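Long-range contacts in natterin-like protein (Lethenteron camtschaticum, PDB 6IUL), which probably recognises cell-surface glycans through a jacalin-like lectin domain and acts as a cytotoxin by forming membrane pores through an aerolysin-type domain: residues 65-70 / 98-103; 73-78 / 92-97; 183-188 / 253-258. All coordinates share one frame; numbering follows the deposited sequence.

Interaction 1. Residues 65-70 / 98-103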
loop_
_atom_site.group_PDB
_atom_site.type_symbol
_atom_site.label_atom_id
_atom_site.label_comp_id
_atom_site.label_asym_id
_atom_site.label_seq_id
_atom_site.Cartn_x
_atom_site.Cartn_y
_atom_site.Cartn_z
ATOM N N LYS A 65 -31.620 -20.159 -14.298
ATOM C CA LYS A 65 -31.104 -18.795 -14.250
ATOM C C LYS A 65 -30.005 -18.746 -13.231
ATOM O O LYS A 65 -30.081 -19.387 -12.161
ATOM C CB LYS A 65 -32.200 -17.798 -13.871
ATOM C CG LYS A 65 -33.288 -17.594 -14.930
ATOM C CD LYS A 65 -32.732 -17.619 -16.363
ATOM C CE LYS A 65 -33.802 -17.386 -17.423
ATOM N NZ LYS A 65 -33.567 -16.038 -17.988
ATOM N N GLU A 66 -28.977 -17.960 -13.522
ATOM C CA GLU A 66 -27.805 -17.946 -12.694
ATOM C C GLU A 66 -27.447 -16.548 -12.211
ATOM O O GLU A 66 -27.924 -15.572 -12.757
ATOM C CB GLU A 66 -26.624 -18.582 -13.427
ATOM C CG GLU A 66 -26.270 -17.991 -14.753
ATOM C CD GLU A 66 -25.041 -18.672 -15.380
ATOM O OE1 GLU A 66 -25.024 -19.920 -15.445
ATOM O OE2 GLU A 66 -24.110 -17.956 -15.829
ATOM N N PHE A 67 -26.587 -16.494 -11.192
ATOM C CA PHE A 67 -26.087 -15.288 -10.618
ATOM C C PHE A 67 -24.654 -15.537 -10.182
ATOM O O PHE A 67 -24.379 -16.509 -9.439
ATOM C CB PHE A 67 -26.911 -14.880 -9.384
ATOM C CG PHE A 67 -26.499 -13.536 -8.803
ATOM C CD1 PHE A 67 -25.455 -13.455 -7.892
ATOM C CD2 PHE A 67 -27.119 -12.355 -9.225
ATOM C CE1 PHE A 67 -25.056 -12.230 -7.359
ATOM C CE2 PHE A 67 -26.728 -11.124 -8.706
ATOM C CZ PHE A 67 -25.704 -11.057 -7.764
ATOM N N GLU A 68 -23.752 -14.673 -10.613
ATOM C CA GLU A 68 -22.349 -14.759 -10.198
ATOM C C GLU A 68 -21.960 -13.535 -9.401
ATOM O O GLU A 68 -22.198 -12.413 -9.837
ATOM C CB GLU A 68 -21.434 -14.885 -11.407
ATOM C CG GLU A 68 -19.992 -15.129 -10.963
ATOM C CD GLU A 68 -19.083 -15.665 -12.062
ATOM O OE1 GLU A 68 -18.019 -16.244 -11.751
ATOM O OE2 GLU A 68 -19.423 -15.472 -13.228
ATOM N N PHE A 69 -21.372 -13.767 -8.233
ATOM C CA PHE A 69 -20.944 -12.710 -7.355
ATOM C C PHE A 69 -19.663 -12.064 -7.854
ATOM O O PHE A 69 -18.751 -12.766 -8.296
ATOM C CB PHE A 69 -20.711 -13.253 -5.927
ATOM C CG PHE A 69 -22.001 -13.506 -5.188
ATOM C CD1 PHE A 69 -22.707 -14.651 -5.384
ATOM C CD2 PHE A 69 -22.505 -12.571 -4.327
ATOM C CE1 PHE A 69 -23.922 -14.883 -4.719
ATOM C CE2 PHE A 69 -23.694 -12.796 -3.663
ATOM C CZ PHE A 69 -24.409 -13.962 -3.869
ATOM N N GLU A 70 -19.604 -10.743 -7.748
ATOM C CA GLU A 70 -18.360 -9.990 -7.984
ATOM C C GLU A 70 -17.463 -10.147 -6.738
ATOM O O GLU A 70 -17.950 -10.403 -5.611
ATOM C CB GLU A 70 -18.685 -8.490 -8.201
ATOM C CG GLU A 70 -19.626 -8.193 -9.390
ATOM C CD GLU A 70 -20.205 -6.767 -9.407
ATOM O OE1 GLU A 70 -19.640 -5.860 -8.766
ATOM O OE2 GLU A 70 -21.250 -6.509 -10.057
ATOM N N ARG A 98 -24.207 -4.793 -3.278
ATOM C CA ARG A 98 -24.188 -3.830 -4.378
ATOM C C ARG A 98 -25.567 -3.665 -4.981
ATOM O O ARG A 98 -25.700 -3.309 -6.121
ATOM C CB ARG A 98 -23.238 -4.278 -5.458
ATOM C CG ARG A 98 -21.914 -4.780 -4.940
ATOM C CD ARG A 98 -20.787 -3.994 -5.501
ATOM N NE ARG A 98 -19.570 -4.300 -4.737
ATOM C CZ ARG A 98 -18.538 -5.009 -5.163
ATOM N NH1 ARG A 98 -18.499 -5.517 -6.380
ATOM N NH2 ARG A 98 -17.512 -5.157 -4.371
ATOM N N SER A 99 -26.595 -3.948 -4.199
ATOM C CA SER A 99 -27.985 -3.797 -4.634
ATOM C C SER A 99 -28.403 -4.616 -5.852
ATOM O O SER A 99 -29.459 -4.374 -6.394
ATOM C CB SER A 99 -28.341 -2.296 -4.813
ATOM O OG SER A 99 -27.990 -1.591 -3.628
ATOM N N ARG A 100 -27.615 -5.602 -6.265
ATOM C CA ARG A 100 -28.078 -6.517 -7.314
ATOM C C ARG A 100 -28.999 -7.587 -6.724
ATOM O O ARG A 100 -28.815 -8.051 -5.581
ATOM C CB ARG A 100 -26.915 -7.165 -8.005
ATOM C CG ARG A 100 -25.980 -6.174 -8.697
ATOM C CD ARG A 100 -24.685 -6.850 -9.046
ATOM N NE ARG A 100 -24.888 -7.883 -10.018
ATOM C CZ ARG A 100 -24.156 -8.991 -10.155
ATOM N NH1 ARG A 100 -23.179 -9.296 -9.322
ATOM N NH2 ARG A 100 -24.463 -9.833 -11.131
ATOM N N GLU A 101 -29.976 -7.993 -7.510
ATOM C CA GLU A 101 -31.055 -8.835 -7.033
ATOM C C GLU A 101 -31.132 -10.145 -7.824
ATOM O O GLU A 101 -30.891 -10.175 -9.033
ATOM C CB GLU A 101 -32.372 -8.102 -7.129
ATOM C CG GLU A 101 -33.539 -8.883 -6.513
ATOM C CD GLU A 101 -34.936 -8.193 -6.633
ATOM O OE1 GLU A 101 -35.906 -8.881 -7.087
ATOM O OE2 GLU A 101 -35.084 -6.995 -6.223
ATOM N N PHE A 102 -31.420 -11.243 -7.120
ATOM C CA PHE A 102 -31.637 -12.520 -7.771
ATOM C C PHE A 102 -32.913 -13.137 -7.219
ATOM O O PHE A 102 -33.080 -13.194 -5.978
ATOM C CB PHE A 102 -30.460 -13.485 -7.530
ATOM C CG PHE A 102 -30.677 -14.846 -8.152
ATOM C CD1 PHE A 102 -30.575 -15.029 -9.560
ATOM C CD2 PHE A 102 -31.052 -15.913 -7.373
ATOM C CE1 PHE A 102 -30.773 -16.272 -10.122
ATOM C CE2 PHE A 102 -31.296 -17.167 -7.938
ATOM C CZ PHE A 102 -31.144 -17.357 -9.290
ATOM N N PHE A 103 -33.797 -13.586 -8.115
ATOM C CA PHE A 103 -35.119 -14.050 -7.699
ATOM C C PHE A 103 -35.546 -15.206 -8.574
ATOM O O PHE A 103 -35.700 -15.038 -9.770
ATOM C CB PHE A 103 -36.148 -12.917 -7.841
ATOM C CG PHE A 103 -37.502 -13.208 -7.191
ATOM C CD1 PHE A 103 -37.644 -14.161 -6.180
ATOM C CD2 PHE A 103 -38.621 -12.481 -7.550
ATOM C CE1 PHE A 103 -38.855 -14.404 -5.600
ATOM C CE2 PHE A 103 -39.861 -12.695 -6.943
ATOM C CZ PHE A 103 -39.977 -13.653 -5.965
HETATM O O HOH W 1 -24.587 -12.376 -12.203
HETATM O O HOH W 2 -21.757 -11.021 -12.509
#
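Phe-67 and Phe-102 each carry CG anti to the backbone N (chi1 -175° in Phe-67), which points CG of each toward the other strand, while Arg-100 bends at chi3 (65°), placing NE on a turned chain whose guanidinium reaches the Phe-67 ring. The strands do not pair through their backbones: the axes of 65-68 and 101-103 come no nearer than 8.2 Å, a separation bridged by side chains. Phe-67 and Phe-102 run by one another with their ends pointing opposite ways, Phe-67 CB lying 3.7 Å from Phe-102 CD1. The far end of the Phe-102 ring reaches the backbone of Lys-65 and Glu-66, where Lys-65 O meets it near the ring plane, 3.7 Å from CZ.

Beside this aromatic pair, Phe-67 CZ sits over the centre of one face of the Arg-100 guanidinium, 3.5 Å from Arg-100 CZ, with the two planes 24° apart. From the edge of the same group NH1 gives a weak hydrogen bond to Glu-68 O (3.3 Å), and a water accepting from Glu-68 N (2.9 Å) also accepts, weakly, from Arg-100 NH2. The stronger partner of NH1 is Glu-73, through a salt bridge.

Glu-70 extends the polar rim. Its OE1 takes Arg-98 NH1 at 2.7 Å on the anti side, with the oxygen in the guanidinium plane; OE2 stands 3.5 Å from Arg-100 NH1 but well out of that plane, so charge alone links them. Phe-67 and Phe-102 are buried, and both meet Phe-94, whereas Glu-70 and Arg-98 are exposed. An aromatic interior edged by a salt-bridge network thus joins two four-stranded antiparallel sheets, packing between two of the sheets as in the core of the jacalin-type beta-prism.

Interaction 2. Residues 73-78 / 92-97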
loop_
_atom_site.group_PDB
_atom_site.type_symbol
_atom_site.label_atom_id
_atom_site.label_comp_id
_atom_site.label_asym_id
_atom_site.label_seq_id
_atom_site.Cartn_x
_atom_site.Cartn_y
_atom_site.Cartn_z
ATOM N N GLU A 73 -18.384 -8.723 -3.178
ATOM C CA GLU A 73 -19.860 -8.601 -3.097
ATOM C C GLU A 73 -20.423 -9.652 -2.166
ATOM O O GLU A 73 -20.142 -10.832 -2.337
ATOM C CB GLU A 73 -20.480 -8.771 -4.478
ATOM C CG GLU A 73 -21.960 -8.455 -4.526
ATOM C CD GLU A 73 -22.556 -8.577 -5.923
ATOM O OE1 GLU A 73 -21.963 -9.312 -6.747
ATOM O OE2 GLU A 73 -23.633 -7.953 -6.165
ATOM N N PHE A 74 -21.221 -9.231 -1.181
ATOM C CA PHE A 74 -21.838 -10.180 -0.280
ATOM C C PHE A 74 -23.351 -10.048 -0.264
ATOM O O PHE A 74 -23.896 -9.221 -0.961
ATOM C CB PHE A 74 -21.247 -10.070 1.137
ATOM C CG PHE A 74 -21.395 -8.736 1.771
ATOM C CD1 PHE A 74 -20.446 -7.731 1.559
ATOM C CD2 PHE A 74 -22.467 -8.473 2.632
ATOM C CE1 PHE A 74 -20.594 -6.483 2.164
ATOM C CE2 PHE A 74 -22.612 -7.233 3.273
ATOM C CZ PHE A 74 -21.672 -6.217 3.026
ATOM N N ILE A 75 -24.024 -10.866 0.548
ATOM C CA ILE A 75 -25.492 -10.860 0.597
ATOM C C ILE A 75 -25.999 -10.005 1.727
ATOM O O ILE A 75 -25.580 -10.157 2.869
ATOM C CB ILE A 75 -26.042 -12.292 0.705
ATOM C CG1 ILE A 75 -25.741 -13.064 -0.569
ATOM C CG2 ILE A 75 -27.534 -12.257 0.920
ATOM C CD1 ILE A 75 -26.111 -14.539 -0.511
ATOM N N LYS A 76 -26.874 -9.056 1.395
ATOM C CA LYS A 76 -27.454 -8.150 2.363
ATOM C C LYS A 76 -28.756 -8.694 2.962
ATOM O O LYS A 76 -29.105 -8.458 4.134
ATOM C CB LYS A 76 -27.666 -6.790 1.673
ATOM C CG LYS A 76 -28.611 -5.839 2.355
ATOM C CD LYS A 76 -28.567 -4.487 1.633
ATOM C CE LYS A 76 -29.283 -4.561 0.304
ATOM N NZ LYS A 76 -29.510 -3.212 -0.236
ATOM N N SER A 77 -29.513 -9.398 2.150
ATOM C CA SER A 77 -30.783 -9.988 2.612
ATOM C C SER A 77 -31.105 -11.208 1.767
ATOM O O SER A 77 -30.718 -11.300 0.628
ATOM C CB SER A 77 -31.925 -8.966 2.539
ATOM O OG SER A 77 -32.195 -8.600 1.201
ATOM N N LEU A 78 -31.806 -12.141 2.365
ATOM C CA LEU A 78 -32.234 -13.362 1.725
ATOM C C LEU A 78 -33.618 -13.738 2.233
ATOM O O LEU A 78 -33.868 -13.675 3.415
ATOM C CB LEU A 78 -31.268 -14.476 2.081
ATOM C CG LEU A 78 -31.714 -15.907 1.668
ATOM C CD1 LEU A 78 -31.454 -16.109 0.208
ATOM C CD2 LEU A 78 -30.958 -16.963 2.447
ATOM N N ILE A 92 -36.483 -18.566 -3.970
ATOM C CA ILE A 92 -35.314 -17.964 -3.368
ATOM C C ILE A 92 -35.191 -16.526 -3.892
ATOM O O ILE A 92 -35.256 -16.273 -5.087
ATOM C CB ILE A 92 -34.047 -18.699 -3.825
ATOM C CG1 ILE A 92 -34.088 -20.155 -3.385
ATOM C CG2 ILE A 92 -32.788 -18.006 -3.294
ATOM C CD1 ILE A 92 -33.113 -21.042 -4.134
ATOM N N LYS A 93 -35.012 -15.580 -2.986
ATOM C CA LYS A 93 -34.666 -14.243 -3.353
ATOM C C LYS A 93 -33.516 -13.707 -2.492
ATOM O O LYS A 93 -33.565 -13.795 -1.278
ATOM C CB LYS A 93 -35.880 -13.346 -3.168
ATOM C CG LYS A 93 -35.601 -11.894 -3.517
ATOM C CD LYS A 93 -36.879 -11.079 -3.491
ATOM C CE LYS A 93 -36.586 -9.624 -3.805
ATOM N NZ LYS A 93 -37.847 -8.833 -3.700
ATOM N N PHE A 94 -32.519 -13.087 -3.130
ATOM C CA PHE A 94 -31.565 -12.308 -2.354
ATOM C C PHE A 94 -31.205 -11.017 -3.014
ATOM O O PHE A 94 -31.373 -10.864 -4.196
ATOM C CB PHE A 94 -30.306 -13.124 -1.989
ATOM C CG PHE A 94 -29.523 -13.636 -3.185
ATOM C CD1 PHE A 94 -28.652 -12.790 -3.850
ATOM C CD2 PHE A 94 -29.550 -14.967 -3.539
ATOM C CE1 PHE A 94 -27.842 -13.253 -4.901
ATOM C CE2 PHE A 94 -28.772 -15.446 -4.603
ATOM C CZ PHE A 94 -27.910 -14.583 -5.303
ATOM N N ILE A 95 -30.719 -10.093 -2.191
ATOM C CA ILE A 95 -30.220 -8.826 -2.648
ATOM C C ILE A 95 -28.810 -8.683 -2.104
ATOM O O ILE A 95 -28.563 -8.962 -0.917
ATOM C CB ILE A 95 -31.110 -7.663 -2.143
ATOM C CG1 ILE A 95 -32.532 -7.808 -2.696
ATOM C CG2 ILE A 95 -30.540 -6.323 -2.665
ATOM C CD1 ILE A 95 -33.549 -6.920 -2.031
ATOM N N THR A 96 -27.891 -8.254 -2.947
ATOM C CA THR A 96 -26.496 -8.147 -2.538
ATOM C C THR A 96 -26.133 -6.793 -1.982
ATOM O O THR A 96 -26.943 -5.841 -2.007
ATOM C CB THR A 96 -25.533 -8.445 -3.675
ATOM O OG1 THR A 96 -25.518 -7.338 -4.579
ATOM C CG2 THR A 96 -25.991 -9.728 -4.410
ATOM N N SER A 97 -24.896 -6.719 -1.478
ATOM C CA SER A 97 -24.337 -5.488 -0.932
ATOM C C SER A 97 -24.200 -4.410 -1.989
ATOM O O SER A 97 -24.083 -3.245 -1.633
ATOM C CB SER A 97 -22.956 -5.772 -0.291
ATOM O OG SER A 97 -22.104 -6.360 -1.231
#
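Residues 73-78 and 92-97 meet as antiparallel chains in the hairpin of strands 75-82 and 89-96 of the jacalin-like domain, interrupted by a classic beta bulge at the corner where the chain, turning at Lys-76, passes from one sheet or face to another. The evidence is Ile-95 O, which accepts from both Lys-76 N (2.9 Å) and Ser-77 N (3.2 Å); both donors lie in the plane of the Ile-95 carbonyl. The register therefore slips by one between Ile-75/Thr-96 and Ser-77/Ile-95. Beyond it Ile-95 N returns a bond to Ser-77 O, and Leu-78 CD1 packs on Phe-94 CB at 3.9 Å.

On the other side of the bulge Ser-97 grips Phe-74 twice through polar atoms: its N donates to Phe-74 O (2.7 Å), and its OG accepts from Phe-74 N (3.0 Å, N-H...O 164°). Phe-74 holds CG between the backbone N and the carbonyl carbon (chi1 59°), and Ser-97 CB lies over its ring face, a CH-pi contact 3.5 Å from the centroid and 12° off the normal.

Glu-73 reaches across with an extended chain, and its OE2 accepts a short hydrogen bond from Thr-96 OG1 (2.5 Å) on the anti side. Arg-98 N and Arg-100 N in turn position that hydroxyl. With OE1 held by Glu-70 N and Arg-100 NH1, the buried carboxylate has partners on both oxygens and is probably kept ionised.

Interaction 3. Residues 183-188 / 253-258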
loop_
_atom_site.group_PDB
_atom_site.type_symbol
_atom_site.label_atom_id
_atom_site.label_comp_id
_atom_site.label_asym_id
_atom_site.label_seq_id
_atom_site.Cartn_x
_atom_site.Cartn_y
_atom_site.Cartn_z
ATOM N N VAL A 183 48.974 12.812 10.031
ATOM C CA VAL A 183 47.755 12.072 9.836
ATOM C C VAL A 183 46.537 12.983 9.844
ATOM O O VAL A 183 46.426 13.900 10.663
ATOM C CB VAL A 183 47.611 10.942 10.875
ATOM C CG1 VAL A 183 47.743 11.469 12.289
ATOM C CG2 VAL A 183 46.272 10.250 10.735
ATOM N N GLN A 184 45.633 12.756 8.904
ATOM C CA GLN A 184 44.424 13.566 8.874
ATOM C C GLN A 184 43.216 12.663 9.158
ATOM O O GLN A 184 43.189 11.437 8.935
ATOM C CB GLN A 184 44.229 14.265 7.543
ATOM C CG GLN A 184 45.260 15.290 7.107
ATOM C CD GLN A 184 45.073 15.675 5.584
ATOM O OE1 GLN A 184 44.485 14.902 4.786
ATOM N NE2 GLN A 184 45.579 16.839 5.181
ATOM N N SER A 185 42.160 13.291 9.620
ATOM C CA SER A 185 40.977 12.560 9.960
ATOM C C SER A 185 39.753 13.280 9.380
ATOM O O SER A 185 39.678 14.476 9.441
ATOM C CB SER A 185 40.958 12.395 11.465
ATOM O OG SER A 185 40.063 11.346 11.757
ATOM N N TYR A 186 38.846 12.538 8.766
ATOM C CA TYR A 186 37.678 13.107 8.039
ATOM C C TYR A 186 36.434 12.346 8.369
ATOM O O TYR A 186 36.510 11.286 8.923
ATOM C CB TYR A 186 37.852 12.956 6.512
ATOM C CG TYR A 186 39.052 13.621 5.906
ATOM C CD1 TYR A 186 40.264 12.974 5.861
ATOM C CD2 TYR A 186 38.965 14.889 5.351
ATOM C CE1 TYR A 186 41.373 13.579 5.298
ATOM C CE2 TYR A 186 40.058 15.485 4.753
ATOM C CZ TYR A 186 41.251 14.828 4.741
ATOM O OH TYR A 186 42.345 15.417 4.136
ATOM N N THR A 187 35.268 12.845 8.002
ATOM C CA THR A 187 34.021 12.132 8.285
ATOM C C THR A 187 33.318 11.723 6.996
ATOM O O THR A 187 32.980 12.556 6.186
ATOM C CB THR A 187 33.039 13.020 9.099
ATOM O OG1 THR A 187 33.712 13.593 10.242
ATOM C CG2 THR A 187 31.810 12.167 9.550
ATOM N N PHE A 188 33.083 10.446 6.825
ATOM C CA PHE A 188 32.298 9.963 5.701
ATOM C C PHE A 188 30.825 9.819 6.110
ATOM O O PHE A 188 30.514 9.279 7.182
ATOM C CB PHE A 188 32.825 8.601 5.283
ATOM C CG PHE A 188 32.135 8.009 4.091
ATOM C CD1 PHE A 188 32.557 8.301 2.816
ATOM C CD2 PHE A 188 31.082 7.133 4.260
ATOM C CE1 PHE A 188 31.925 7.735 1.714
ATOM C CE2 PHE A 188 30.444 6.551 3.176
ATOM C CZ PHE A 188 30.854 6.856 1.907
ATOM N N PRO A 253 34.300 7.999 10.948
ATOM C CA PRO A 253 35.533 8.709 10.685
ATOM C C PRO A 253 36.466 7.912 9.752
ATOM O O PRO A 253 36.540 6.692 9.819
ATOM C CB PRO A 253 36.151 8.846 12.086
ATOM C CG PRO A 253 35.640 7.634 12.826
ATOM C CD PRO A 253 34.241 7.440 12.317
ATOM N N VAL A 254 37.209 8.636 8.940
ATOM C CA VAL A 254 38.188 8.061 8.037
ATOM C C VAL A 254 39.558 8.635 8.380
ATOM O O VAL A 254 39.764 9.841 8.354
ATOM C CB VAL A 254 37.835 8.442 6.582
ATOM C CG1 VAL A 254 38.861 7.899 5.612
ATOM C CG2 VAL A 254 36.424 7.937 6.225
ATOM N N THR A 255 40.495 7.765 8.709
ATOM C CA THR A 255 41.844 8.185 9.063
ATOM C C THR A 255 42.767 7.962 7.879
ATOM O O THR A 255 42.803 6.881 7.327
ATOM C CB THR A 255 42.336 7.390 10.252
ATOM O OG1 THR A 255 41.489 7.664 11.348
ATOM C CG2 THR A 255 43.697 7.825 10.674
ATOM N N VAL A 256 43.485 9.001 7.466
ATOM C CA VAL A 256 44.365 8.925 6.303
ATOM C C VAL A 256 45.805 9.213 6.737
ATOM O O VAL A 256 46.102 10.305 7.218
ATOM C CB VAL A 256 43.951 9.911 5.235
ATOM C CG1 VAL A 256 44.746 9.639 3.951
ATOM C CG2 VAL A 256 42.447 9.843 5.021
ATOM N N PRO A 257 46.688 8.218 6.607
ATOM C CA PRO A 257 48.122 8.395 6.954
ATOM C C PRO A 257 48.774 9.467 6.085
ATOM O O PRO A 257 48.212 9.845 5.062
ATOM C CB PRO A 257 48.753 7.017 6.660
ATOM C CG PRO A 257 47.616 6.041 6.693
ATOM C CD PRO A 257 46.358 6.822 6.295
ATOM N N THR A 258 49.934 9.965 6.498
ATOM C CA THR A 258 50.694 10.963 5.734
ATOM C C THR A 258 51.073 10.459 4.345
ATOM O O THR A 258 51.561 9.323 4.190
ATOM C CB THR A 258 52.007 11.377 6.455
ATOM O OG1 THR A 258 52.833 10.238 6.651
ATOM C CG2 THR A 258 51.745 11.832 7.816
#
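Tyr-186 and Val-254 exchange two backbone hydrogen bonds, with Val-254 N to Tyr-186 O at 2.7 Å, and Gln-184 and Val-256 repeat the pattern, with Val-256 N to Gln-184 O at 2.9 Å and nearly straight (176°). These four bonds fix the antiparallel register and form the tight part of the contact. On the face carrying Tyr-186, Val-254 and Val-256, the Tyr-186 ring crosses Val-256 at a slant, Tyr-186 CE1 lying 3.9 Å from Val-256 CG2. At the Phe-188 end of the pairing, Phe-188 CB rests on Val-254 CG2 at 3.8 Å.

The opposite face, with Ser-185, Thr-187, Pro-253 and Thr-255, is exposed and loosely joined. Ser-185 OG and Thr-255 OG1 stand 4.0 Å apart. At the other end of the ladder Val-183 makes a closer touch: its CG2, anti to the backbone N, comes within 3.5 Å of Thr-255 CG2.

The face with the buried Val-254 and Val-256 lies against other strands of the aerolysin-type module. Both valines pack on Tyr-176 of strand 166-178 and Val-262 of strand 260-285, and Phe-188 touches Val-264 and Ala-266, while strand 184-200 pairs on with strand 290-313.

Overall arrangement
From the N terminus, the chain first lays down 65-70, then 73-78, turns back through the hairpin to 92-97 and finishes at 98-103. Interaction 2 thus closes the inner loop of 13 residues, and interaction 1 the outer one of 27 around it. Their centres are 8 Å apart and they touch directly: interaction 2 pairs two neighbouring strands of the lectin domain, across the corner at Lys-76, and interaction 1 fastens their sheet to its neighbour. Interaction 3 follows in series, closing a 64-residue loop in the aerolysin-type module. Its centre is about 74 Å from that of interaction 1, on the other side of the chain's centre, with no touch to either earlier contact.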